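Local coordinates for protein PA1221 (Pseudomonas aeruginosa, PDB 4DG8) that belongs to the ANL superfamily of AMP-binding enzymes, carries a phosphopantetheine attachment domain as well, and binds adenosine monophosphate, at residues A[204-210]-A[230-235]; A[255-261]-A[278-284]; A[304-308]-A[319-323]. All coordinates share one frame; numbering follows the deposited sequence.

Contact 1 (A[204-210]-A[230-235])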
# COMPACT_ATOMS: atom_id res chain seq x y z
N GLN A 204 20.02 6.81 10.24
CA GLN A 204 20.03 7.55 8.97
C GLN A 204 18.75 7.40 8.16
O GLN A 204 18.55 8.12 7.17
CB GLN A 204 21.23 7.17 8.09
CG GLN A 204 22.59 7.61 8.62
CD GLN A 204 23.58 7.83 7.49
OE1 GLN A 204 24.18 6.87 6.98
NE2 GLN A 204 23.75 9.09 7.09
N MET A 205 17.91 6.45 8.56
CA MET A 205 16.60 6.28 7.95
C MET A 205 16.69 6.31 6.42
O MET A 205 15.98 7.10 5.78
CB MET A 205 15.62 7.34 8.46
CG MET A 205 15.32 7.21 9.96
SD MET A 205 14.53 5.63 10.28
CE MET A 205 12.80 6.06 10.08
N ARG A 206 17.54 5.47 5.83
CA ARG A 206 17.64 5.51 4.39
C ARG A 206 16.78 4.40 3.81
O ARG A 206 17.19 3.24 3.70
CB ARG A 206 19.10 5.36 3.96
CG ARG A 206 20.00 6.51 4.46
CD ARG A 206 21.46 6.31 4.07
NE ARG A 206 21.67 6.38 2.62
CZ ARG A 206 21.88 7.50 1.94
NH1 ARG A 206 21.90 8.67 2.54
NH2 ARG A 206 22.06 7.44 0.63
N PHE A 207 15.59 4.80 3.36
CA PHE A 207 14.56 3.86 2.96
C PHE A 207 14.64 3.53 1.50
O PHE A 207 14.74 4.43 0.67
CB PHE A 207 13.16 4.41 3.27
CG PHE A 207 12.63 3.96 4.57
CD1 PHE A 207 12.88 4.69 5.73
CD2 PHE A 207 11.90 2.79 4.67
CE1 PHE A 207 12.41 4.25 6.95
CE2 PHE A 207 11.41 2.35 5.89
CZ PHE A 207 11.66 3.08 7.02
N LEU A 208 14.62 2.24 1.19
CA LEU A 208 14.42 1.79 -0.15
C LEU A 208 13.03 2.25 -0.57
O LEU A 208 12.04 1.97 0.11
CB LEU A 208 14.50 0.27 -0.20
CG LEU A 208 14.09 -0.34 -1.54
CD1 LEU A 208 15.06 0.10 -2.60
CD2 LEU A 208 14.04 -1.86 -1.46
N VAL A 209 12.95 2.98 -1.67
CA VAL A 209 11.68 3.35 -2.26
C VAL A 209 11.48 2.51 -3.51
O VAL A 209 12.15 2.69 -4.52
CB VAL A 209 11.60 4.84 -2.62
CG1 VAL A 209 10.31 5.15 -3.43
CG2 VAL A 209 11.69 5.68 -1.36
N ASN A 210 10.55 1.57 -3.39
CA ASN A 210 10.32 0.50 -4.35
C ASN A 210 8.82 0.29 -4.71
O ASN A 210 8.46 0.13 -5.87
CB ASN A 210 11.03 -0.78 -3.89
CG ASN A 210 10.75 -1.95 -4.81
OD1 ASN A 210 11.14 -1.94 -5.98
ND2 ASN A 210 10.08 -2.97 -4.29
N GLY A 230 15.62 11.41 6.95
CA GLY A 230 16.30 10.32 6.25
C GLY A 230 16.32 10.53 4.75
O GLY A 230 16.05 11.64 4.27
N CYS A 231 16.65 9.48 4.01
CA CYS A 231 16.80 9.61 2.56
C CYS A 231 15.93 8.61 1.80
O CYS A 231 15.90 7.43 2.12
CB CYS A 231 18.26 9.42 2.13
SG CYS A 231 18.55 9.70 0.36
N CYS A 232 15.24 9.10 0.78
CA CYS A 232 14.53 8.21 -0.09
C CYS A 232 15.54 7.70 -1.10
O CYS A 232 16.01 8.46 -1.96
CB CYS A 232 13.43 8.98 -0.83
SG CYS A 232 12.07 9.44 0.25
N VAL A 233 15.83 6.41 -1.03
CA VAL A 233 16.75 5.80 -1.97
C VAL A 233 15.88 5.12 -3.01
O VAL A 233 15.37 4.02 -2.79
CB VAL A 233 17.59 4.72 -1.25
CG1 VAL A 233 18.61 4.13 -2.20
CG2 VAL A 233 18.28 5.33 -0.02
N LEU A 234 15.79 5.74 -4.18
CA LEU A 234 14.78 5.36 -5.15
C LEU A 234 15.29 4.19 -5.94
O LEU A 234 16.44 4.20 -6.38
CB LEU A 234 14.50 6.51 -6.13
CG LEU A 234 14.14 7.89 -5.58
CD1 LEU A 234 13.82 8.85 -6.74
CD2 LEU A 234 12.97 7.81 -4.61
N ASN A 235 14.45 3.19 -6.18
CA ASN A 235 14.89 2.16 -7.07
C ASN A 235 14.50 2.58 -8.47
O ASN A 235 13.38 2.35 -8.93
CB ASN A 235 14.19 0.82 -6.76
CG ASN A 235 14.45 -0.23 -7.85
OD1 ASN A 235 15.42 -0.14 -8.59
ND2 ASN A 235 13.57 -1.23 -7.95
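Val209 and Leu234 meet on one face of a parallel strand pair that belongs to a classic beta-alpha-beta unit: strand 206-209, helix 217-226 and strand 231-234. This face is the tightly packed one. Their side chains run abreast in one direction, with CB of Val209 3.8 Å from CD2 of Leu234. One branch of the valine, CG2, is anti to the carbonyl carbon, which turns it back along the sheet to CB of Cys232, 3.8 Å away. The connecting helix closes over this face, Ile222 resting on Val209 and Ala225 and Leu226 on Cys232.

In the backbone the bonds run from Met205 to Asn235. They are more bent at the Met205 and Cys231 end, while that from Val209 N to Val233 O is nearly straight (2.9 Å, 174°). At the bent end Gly230, without a side chain, brings its CA to 3.3 Å from Met205 O.

On the other face Leu208, Cys231 and Val233 are buried, Leu208 packing on helix 242-250, but Arg206 is partly exposed. The arginine, folded at chi3 (66°), carries its guanidinium across Cys231, whose CB lies over one face of the group, 3.7 Å from NH1 and offset toward the rim. The charged end is satisfied elsewhere, by a salt bridge to Glu44 and a bond to Arg252 O. At the far end, also partly exposed, the side chains of Asn210 and Asn235 run alongside with amide planes 29° apart. ND2 of Asn235, which also bonds Gly238 O, gives a hydrogen to OD1 of Asn210 at 3.2 Å, and OD1 lies in the plane of the donating amide.

Contact 2 (A[255-261]-A[278-284])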
# COMPACT_ATOMS: atom_id res chain seq x y z
N ASP A 255 19.57 1.49 4.13
CA ASP A 255 19.57 0.69 5.36
C ASP A 255 18.20 0.21 5.90
O ASP A 255 18.15 -0.49 6.89
CB ASP A 255 20.36 1.42 6.47
CG ASP A 255 19.77 2.79 6.80
OD1 ASP A 255 18.54 2.98 6.64
OD2 ASP A 255 20.54 3.68 7.24
N SER A 256 17.11 0.61 5.26
CA SER A 256 15.77 0.31 5.75
C SER A 256 14.92 -0.09 4.56
O SER A 256 15.00 0.53 3.50
CB SER A 256 15.12 1.55 6.42
OG SER A 256 15.92 2.07 7.48
N ALA A 257 14.10 -1.12 4.71
CA ALA A 257 13.29 -1.52 3.58
C ALA A 257 11.99 -2.20 3.96
O ALA A 257 11.91 -2.88 4.97
CB ALA A 257 14.10 -2.39 2.59
N TRP A 258 10.99 -2.00 3.12
CA TRP A 258 9.79 -2.81 3.12
C TRP A 258 9.89 -3.80 1.96
O TRP A 258 10.27 -3.44 0.85
CB TRP A 258 8.54 -1.94 2.94
CG TRP A 258 7.33 -2.75 2.49
CD1 TRP A 258 6.90 -2.95 1.21
CD2 TRP A 258 6.44 -3.50 3.34
NE1 TRP A 258 5.80 -3.75 1.21
CE2 TRP A 258 5.49 -4.11 2.49
CE3 TRP A 258 6.36 -3.72 4.72
CZ2 TRP A 258 4.45 -4.92 2.99
CZ3 TRP A 258 5.33 -4.54 5.22
CH2 TRP A 258 4.38 -5.11 4.35
N LEU A 259 9.59 -5.06 2.24
CA LEU A 259 9.49 -6.09 1.22
C LEU A 259 8.27 -6.92 1.54
O LEU A 259 8.19 -7.54 2.61
CB LEU A 259 10.71 -7.01 1.24
CG LEU A 259 12.06 -6.34 1.02
CD1 LEU A 259 13.15 -7.37 1.26
CD2 LEU A 259 12.16 -5.76 -0.39
N THR A 260 7.33 -6.94 0.61
CA THR A 260 6.15 -7.74 0.81
C THR A 260 6.54 -9.22 0.96
O THR A 260 7.58 -9.66 0.45
CB THR A 260 5.10 -7.55 -0.30
OG1 THR A 260 3.87 -8.12 0.14
CG2 THR A 260 5.54 -8.26 -1.59
N ALA A 261 5.70 -9.96 1.68
CA ALA A 261 6.01 -11.35 2.05
C ALA A 261 6.53 -12.20 0.90
O ALA A 261 7.56 -12.85 1.03
CB ALA A 261 4.79 -12.00 2.66
N LEU A 278 21.10 -4.23 5.43
CA LEU A 278 19.83 -3.69 5.96
C LEU A 278 19.85 -3.66 7.49
O LEU A 278 20.22 -4.64 8.14
CB LEU A 278 18.62 -4.49 5.48
CG LEU A 278 18.26 -4.36 3.99
CD1 LEU A 278 17.02 -5.21 3.67
CD2 LEU A 278 18.03 -2.89 3.63
N ARG A 279 19.51 -2.50 8.06
CA ARG A 279 19.39 -2.36 9.51
C ARG A 279 18.00 -2.78 10.01
O ARG A 279 17.86 -3.45 11.03
CB ARG A 279 19.78 -0.94 9.96
CG ARG A 279 21.30 -0.68 9.97
CD ARG A 279 21.67 0.66 10.64
NE ARG A 279 23.02 0.56 11.18
CZ ARG A 279 23.34 0.66 12.45
NH1 ARG A 279 22.43 0.94 13.36
NH2 ARG A 279 24.60 0.52 12.82
N GLN A 280 16.98 -2.36 9.28
CA GLN A 280 15.61 -2.76 9.60
C GLN A 280 14.87 -3.13 8.31
O GLN A 280 14.88 -2.39 7.31
CB GLN A 280 14.87 -1.68 10.42
CG GLN A 280 14.84 -0.31 9.74
CD GLN A 280 14.56 0.88 10.67
OE1 GLN A 280 14.43 0.75 11.89
NE2 GLN A 280 14.46 2.07 10.06
N LEU A 281 14.24 -4.30 8.35
CA LEU A 281 13.47 -4.85 7.25
C LEU A 281 12.05 -5.13 7.76
O LEU A 281 11.86 -5.86 8.73
CB LEU A 281 14.13 -6.14 6.76
CG LEU A 281 13.45 -6.92 5.62
CD1 LEU A 281 13.04 -5.99 4.46
CD2 LEU A 281 14.35 -8.03 5.12
N LEU A 282 11.08 -4.50 7.13
CA LEU A 282 9.67 -4.73 7.44
C LEU A 282 9.06 -5.52 6.30
O LEU A 282 9.36 -5.27 5.12
CB LEU A 282 8.92 -3.41 7.65
CG LEU A 282 9.58 -2.49 8.68
CD1 LEU A 282 10.53 -1.53 7.98
CD2 LEU A 282 8.54 -1.71 9.44
N THR A 283 8.27 -6.51 6.65
CA THR A 283 7.62 -7.38 5.68
C THR A 283 6.20 -7.67 6.16
O THR A 283 5.84 -7.30 7.28
CB THR A 283 8.40 -8.69 5.47
OG1 THR A 283 7.76 -9.44 4.44
CG2 THR A 283 8.43 -9.51 6.77
N GLY A 284 5.38 -8.26 5.30
CA GLY A 284 3.98 -8.44 5.62
C GLY A 284 3.11 -8.41 4.38
O GLY A 284 3.56 -8.76 3.28
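Strands 256-260 and 280-284 are the two strands of a parallel beta-alpha-beta unit, with helix 261-270 between them; Ser256 to Trp258 pair with Gln280 to Leu282. At its start Asp255 O takes two backbone donors, the N of Arg279 at 2.7 Å and the N of Gln280 at 3.3 Å. Beside it Gln280 extends NE2 to Ser256 OG, 3.0 Å away and 22° out of the amide plane; that hydroxyl in turn donates to OD1 of Asp255, which also accepts from the backbone N of Arg206, while OE1 of Gln280 is held by Phe201 N.

On the face of Ala257, Leu259 and Leu281, the two leucines cross at about a right angle, and their CD1 methyls press together at 3.5 Å, closer than usual. Trp258, on the opposite face, swings its CG anti to the backbone N (chi1 162°), which lays the six-membered ring along the partner strand: CE3 meets Leu282 CB, and CH2 comes within 3.4 Å of Gly284 N. Thr283 OG1 donates to Leu259 O at 2.7 Å, and Ala261 N, in the first turn of helix 261-270, bonds Gly284 O.

Gly284 itself touches the bound adenosine monophosphate. Phe264 of helix 261-270 packs on Leu281 and Thr283, Trp258 abuts helix 217-226, and strand 304-309 flanks strand 280-284 on its other edge.

Contact 3 (A[304-308]-A[319-323]). With AMP (adenosine monophosphate), chain B.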
# COMPACT_ATOMS: atom_id res chain seq x y z
N HIS A 304 17.01 -6.34 12.31
CA HIS A 304 15.72 -6.15 12.95
C HIS A 304 14.64 -6.33 11.89
O HIS A 304 14.52 -5.54 10.95
CB HIS A 304 15.64 -4.78 13.65
CG HIS A 304 16.46 -4.70 14.90
ND1 HIS A 304 17.78 -4.29 14.91
CD2 HIS A 304 16.16 -5.02 16.19
CE1 HIS A 304 18.25 -4.33 16.14
NE2 HIS A 304 17.29 -4.77 16.94
N LEU A 305 13.88 -7.41 12.05
CA LEU A 305 12.79 -7.75 11.16
C LEU A 305 11.43 -7.45 11.82
O LEU A 305 11.20 -7.81 12.97
CB LEU A 305 12.89 -9.23 10.81
CG LEU A 305 11.95 -9.76 9.73
CD1 LEU A 305 12.13 -9.00 8.45
CD2 LEU A 305 12.22 -11.25 9.51
N VAL A 306 10.55 -6.79 11.09
CA VAL A 306 9.23 -6.43 11.61
C VAL A 306 8.11 -7.02 10.75
O VAL A 306 8.09 -6.84 9.53
CB VAL A 306 9.07 -4.91 11.63
CG1 VAL A 306 7.72 -4.51 12.26
CG2 VAL A 306 10.24 -4.27 12.37
N ASN A 307 7.16 -7.69 11.39
CA ASN A 307 5.97 -8.15 10.69
C ASN A 307 4.95 -7.02 10.82
O ASN A 307 4.48 -6.73 11.91
CB ASN A 307 5.43 -9.45 11.33
CG ASN A 307 4.23 -10.04 10.58
OD1 ASN A 307 3.83 -9.56 9.52
ND2 ASN A 307 3.66 -11.13 11.14
N GLY A 308 4.70 -6.30 9.72
CA GLY A 308 3.65 -5.29 9.72
C GLY A 308 2.33 -5.82 9.17
O GLY A 308 2.29 -6.41 8.09
N CYS A 319 -1.08 -3.20 13.24
CA CYS A 319 -0.17 -3.78 14.21
C CYS A 319 1.20 -4.08 13.60
O CYS A 319 1.31 -4.39 12.42
CB CYS A 319 -0.74 -5.08 14.78
SG CYS A 319 -2.38 -4.92 15.51
N CYS A 320 2.25 -3.97 14.41
CA CYS A 320 3.56 -4.47 14.03
C CYS A 320 4.14 -5.31 15.15
O CYS A 320 3.78 -5.15 16.32
CB CYS A 320 4.54 -3.35 13.71
SG CYS A 320 4.08 -2.41 12.27
N HIS A 321 5.04 -6.22 14.76
CA HIS A 321 5.72 -7.07 15.73
C HIS A 321 7.21 -7.18 15.37
O HIS A 321 7.55 -7.56 14.26
CB HIS A 321 5.07 -8.47 15.76
CG HIS A 321 5.74 -9.43 16.69
ND1 HIS A 321 5.77 -9.24 18.06
CD2 HIS A 321 6.42 -10.58 16.45
CE1 HIS A 321 6.45 -10.24 18.61
NE2 HIS A 321 6.85 -11.06 17.66
N VAL A 322 8.08 -6.83 16.30
CA VAL A 322 9.50 -7.03 16.06
C VAL A 322 9.80 -8.51 16.31
O VAL A 322 9.54 -9.04 17.39
CB VAL A 322 10.36 -6.12 16.96
CG1 VAL A 322 11.81 -6.57 16.95
CG2 VAL A 322 10.24 -4.66 16.50
N VAL A 323 10.30 -9.19 15.28
CA VAL A 323 10.46 -10.64 15.35
C VAL A 323 11.56 -11.05 16.32
O VAL A 323 12.67 -10.54 16.23
CB VAL A 323 10.76 -11.24 13.96
CG1 VAL A 323 11.05 -12.75 14.11
CG2 VAL A 323 9.60 -10.99 13.02
P AMP B . -3.90 -3.77 1.91
O1P AMP B . -3.82 -3.81 0.40
O2P AMP B . -2.69 -3.27 2.69
O3P AMP B . -5.13 -2.95 2.26
O5' AMP B . -4.32 -5.20 2.47
C5' AMP B . -4.70 -5.36 3.82
C4' AMP B . -5.00 -6.80 4.14
O4' AMP B . -3.85 -7.63 3.83
C3' AMP B . -5.30 -7.10 5.60
O3' AMP B . -6.64 -6.78 5.96
C2' AMP B . -4.96 -8.58 5.71
O2' AMP B . -6.02 -9.37 5.18
C1' AMP B . -3.75 -8.68 4.78
N9 AMP B . -2.47 -8.54 5.50
C8 AMP B . -1.72 -7.41 5.53
N7 AMP B . -0.60 -7.57 6.27
C5 AMP B . -0.61 -8.82 6.77
C6 AMP B . 0.28 -9.64 7.64
N6 AMP B . 1.41 -9.13 8.14
N1 AMP B . -0.09 -10.92 7.91
C2 AMP B . -1.23 -11.42 7.40
N3 AMP B . -2.08 -10.74 6.60
C4 AMP B . -1.84 -9.46 6.25
O HOH W 1 13.93 -8.87 14.93
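N6 of the bound adenosine monophosphate is gripped by two acceptors from adjoining residues, OD1 of Asn307 at 2.8 Å and the backbone O of Gly308 at 2.9 Å. The bond to Gly308 O is the straighter, 163° at the hydrogen against 137° for the side-chain bond. Both hydrogens of an exocyclic amino group can thus be used, an arrangement consistent with recognition of the adenine amino group from the end of a strand. Asn307 reaches the ligand because its CG stands anti to the backbone N (chi1 -176°), and its other amide end, ND2, is fixed by Pro334 O.

Behind this site strands 304-309 and 319-322 form a beta hairpin. Asn307 and His321 are its hydrogen-bonded pair, exchanging N-H...O bonds of 2.9 Å from Asn307 N to His321 O and from His321 N to Asn307 O. The imidazole of His321 is held by Asp327 through NE2. Val306 and Val322 make a non-hydrogen-bonded pair with side chains on one face, their CG2 methyls 4.1 Å apart. The other branch of Val306, CG1, passes near His321 O and touches Cys320 CB at 3.7 Å. Farther out, Val323 N bonds Leu305 O at 2.8 Å.

The hairpin continues the sheet of contact 2. Strand 304-309 lies between strand 280-284 and strand 319-322, Val306 packs on Leu282, and Val293 and Leu297 of helix 290-299 rest against both Leu305 and Val323.

In the fold
All three contacts are largely buried, but each meets a different environment. Contacts 1 and 2 both close parallel beta-alpha-beta units, and strand 206-209 is probably hydrogen-bonded to strand 256-260, as in Leu208 N to Ser256 O, 2.9 Å. Contact 3 is antiparallel and shares its sheet with contact 2, since Thr283 O lies 2.9 Å from Gly308 N. Contacts 1 and 3 do not touch; their centres are about 19 Å apart. Chemistry follows place: contact 1 joins a buried apolar face to partly exposed polar ends, contact 2 sets packed leucines and a tryptophan beside a buried polar cluster, and contact 3 backs ligand-facing polar groups with valines, Gly284 of contact 2 also bordering the nucleotide.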